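Local coordinates for conjugal transfer protein (PDB 5WIO) that probably serves as a VirB8-like inner-membrane scaffold component of a type IV secretion system that carries plasmid DNA between cells during conjugation, at the interface of chains A and B. Coordinates in Å, arbitrary orientation; residue numbers count along the deposited sequence, not the author numbering. Chains: chain A/B, Conjugal transfer protein.

The interface of chains A and B. Residues chain A 25, 28-29, 32, 149; chain B 32-33, 144-145, 148.
The first modelled helices (27-42 in chain A, 27-41 in chain B) of two VirB8-like domains, the soluble, presumably periplasmic C-terminal part of TraE, meet across a two-fold axis, each flanked by the partner's 144-148 segment; the structure alone does not show whether the membrane-bound protein dimerises this way. The patch is apolar, with carbon meeting carbon or backbone carbonyl. At the two-fold axis, one end of the patch, A:Phe32 and B:Phe32 run antiparallel alongside each other. Both keep CG anti to the backbone N (chi1 168° and 180°), so each beta-carbon lies over the partner's ring, near its margin. A:Phe32 CB sits 3.8 Å from the B:Phe32 ring centroid, a CH-pi contact, and A:Phe32 CD1 and B:Phe32 CD1 come within 3.5 Å. The tip of B:Phe32, CZ, reaches the backbone carbonyl O of A:Glu28 and lies 3.9 Å from A:Glu28 CB. B:Trp33 packs against this ring within its own chain, its indole face under B:Phe32 CD2 and its CH2 at the phenyl edge, in plane. The same CH2 touches A:Ile29 CG1 at 4.0 Å. Extended by an anti chi2 (-178°), A:Ile29 points its CD1 tip at B:Pro148 CD and the carbonyl oxygens of B:Arg144 and B:Tyr145. Farther out, the A:Tyr25 ring lies aslant to B:Pro148, CE1 being 3.6 Å from B:Pro148 CB. A:Leu149 backs the tyrosine within chain A, its CD1 methyl 3.6 Å above the centre of the phenol ring.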
loop_
_atom_site.group_PDB
_atom_site.type_symbol
_atom_site.label_atom_id
_atom_site.label_comp_id
_atom_site.label_asym_id
_atom_site.label_seq_id
_atom_site.Cartn_x
_atom_site.Cartn_y
_atom_site.Cartn_z
ATOM N N TYR A 25 12.800 0.442 4.159
ATOM C CA TYR A 25 12.350 1.744 3.678
ATOM C C TYR A 25 11.308 2.371 4.603
ATOM O O TYR A 25 10.657 3.352 4.239
ATOM C CB TYR A 25 11.774 1.621 2.263
ATOM C CG TYR A 25 12.706 2.076 1.161
ATOM C CD1 TYR A 25 12.718 3.400 0.740
ATOM C CD2 TYR A 25 13.565 1.182 0.535
ATOM C CE1 TYR A 25 13.563 3.822 -0.271
ATOM C CE2 TYR A 25 14.413 1.595 -0.478
ATOM C CZ TYR A 25 14.407 2.916 -0.875
ATOM O OH TYR A 25 15.249 3.334 -1.881
ATOM N N GLU A 28 5.515 1.848 6.741
ATOM C CA GLU A 28 4.441 1.941 5.757
ATOM C C GLU A 28 4.867 1.424 4.385
ATOM O O GLU A 28 4.122 0.696 3.729
ATOM C CB GLU A 28 3.949 3.386 5.632
ATOM C CG GLU A 28 3.360 3.965 6.910
ATOM C CD GLU A 28 4.420 4.331 7.931
ATOM O OE1 GLU A 28 5.605 4.427 7.550
ATOM O OE2 GLU A 28 4.067 4.522 9.114
ATOM N N ILE A 29 6.066 1.805 3.957
ATOM C CA ILE A 29 6.578 1.392 2.654
ATOM C C ILE A 29 6.764 -0.118 2.581
ATOM O O ILE A 29 6.258 -0.769 1.667
ATOM C CB ILE A 29 7.915 2.077 2.331
ATOM C CG1 ILE A 29 7.725 3.591 2.235
ATOM C CG2 ILE A 29 8.491 1.528 1.036
ATOM C CD1 ILE A 29 8.979 4.341 1.863
ATOM N N PHE A 32 3.506 -2.141 2.506
ATOM C CA PHE A 32 2.788 -2.164 1.236
ATOM C C PHE A 32 3.373 -3.199 0.280
ATOM O O PHE A 32 2.636 -3.975 -0.328
ATOM C CB PHE A 32 2.806 -0.782 0.585
ATOM C CG PHE A 32 2.332 -0.780 -0.837
ATOM C CD1 PHE A 32 0.980 -0.809 -1.133
ATOM C CD2 PHE A 32 3.240 -0.755 -1.882
ATOM C CE1 PHE A 32 0.540 -0.811 -2.441
ATOM C CE2 PHE A 32 2.809 -0.757 -3.192
ATOM C CZ PHE A 32 1.458 -0.785 -3.473
ATOM N N LEU A 149 11.358 0.690 -6.261
ATOM C CA LEU A 149 12.413 0.664 -5.249
ATOM C C LEU A 149 13.227 -0.626 -5.277
ATOM O O LEU A 149 14.120 -0.817 -4.453
ATOM C CB LEU A 149 11.817 0.864 -3.854
ATOM C CG LEU A 149 11.314 2.270 -3.522
ATOM C CD1 LEU A 149 10.702 2.310 -2.129
ATOM C CD2 LEU A 149 12.448 3.282 -3.641
ATOM N N PHE B 32 -1.487 3.950 -2.957
ATOM C CA PHE B 32 -0.836 3.915 -1.654
ATOM C C PHE B 32 -0.518 5.321 -1.161
ATOM O O PHE B 32 -0.917 5.706 -0.064
ATOM C CB PHE B 32 0.441 3.074 -1.710
ATOM C CG PHE B 32 1.170 2.993 -0.399
ATOM C CD1 PHE B 32 0.714 2.165 0.613
ATOM C CD2 PHE B 32 2.316 3.740 -0.181
ATOM C CE1 PHE B 32 1.386 2.088 1.819
ATOM C CE2 PHE B 32 2.991 3.666 1.020
ATOM C CZ PHE B 32 2.525 2.838 2.023
ATOM N N TRP B 33 0.197 6.088 -1.979
ATOM C CA TRP B 33 0.573 7.448 -1.613
ATOM C C TRP B 33 -0.653 8.344 -1.472
ATOM O O TRP B 33 -0.671 9.260 -0.651
ATOM C CB TRP B 33 1.536 8.037 -2.645
ATOM C CG TRP B 33 2.769 7.218 -2.850
ATOM C CD1 TRP B 33 3.191 6.650 -4.015
ATOM C CD2 TRP B 33 3.737 6.863 -1.856
ATOM N NE1 TRP B 33 4.366 5.968 -3.812
ATOM C CE2 TRP B 33 4.723 6.083 -2.494
ATOM C CE3 TRP B 33 3.869 7.129 -0.490
ATOM C CZ2 TRP B 33 5.824 5.567 -1.813
ATOM C CZ3 TRP B 33 4.962 6.617 0.183
ATOM C CH2 TRP B 33 5.925 5.846 -0.478
ATOM N N ARG B 144 13.512 9.385 2.292
ATOM C CA ARG B 144 13.502 7.937 2.115
ATOM C C ARG B 144 12.405 7.238 2.948
ATOM O O ARG B 144 11.737 6.335 2.444
ATOM C CB ARG B 144 14.873 7.348 2.455
ATOM C CG ARG B 144 16.046 8.187 1.975
ATOM C CD ARG B 144 16.620 7.643 0.677
ATOM N NE ARG B 144 17.649 8.519 0.124
ATOM C CZ ARG B 144 18.823 8.751 0.702
ATOM N NH1 ARG B 144 19.698 9.564 0.127
ATOM N NH2 ARG B 144 19.122 8.172 1.856
ATOM N N TYR B 145 12.212 7.643 4.203
ATOM C CA TYR B 145 11.167 7.055 5.064
ATOM C C TYR B 145 9.693 7.287 4.653
ATOM O O TYR B 145 8.869 6.375 4.716
ATOM C CB TYR B 145 11.371 7.499 6.515
ATOM N N PRO B 148 10.340 8.458 -0.905
ATOM C CA PRO B 148 11.548 8.256 -1.710
ATOM C C PRO B 148 11.257 8.175 -3.207
ATOM O O PRO B 148 12.188 8.193 -4.014
ATOM C CB PRO B 148 12.084 6.923 -1.192
ATOM C CG PRO B 148 10.855 6.174 -0.810
ATOM C CD PRO B 148 9.874 7.201 -0.292
#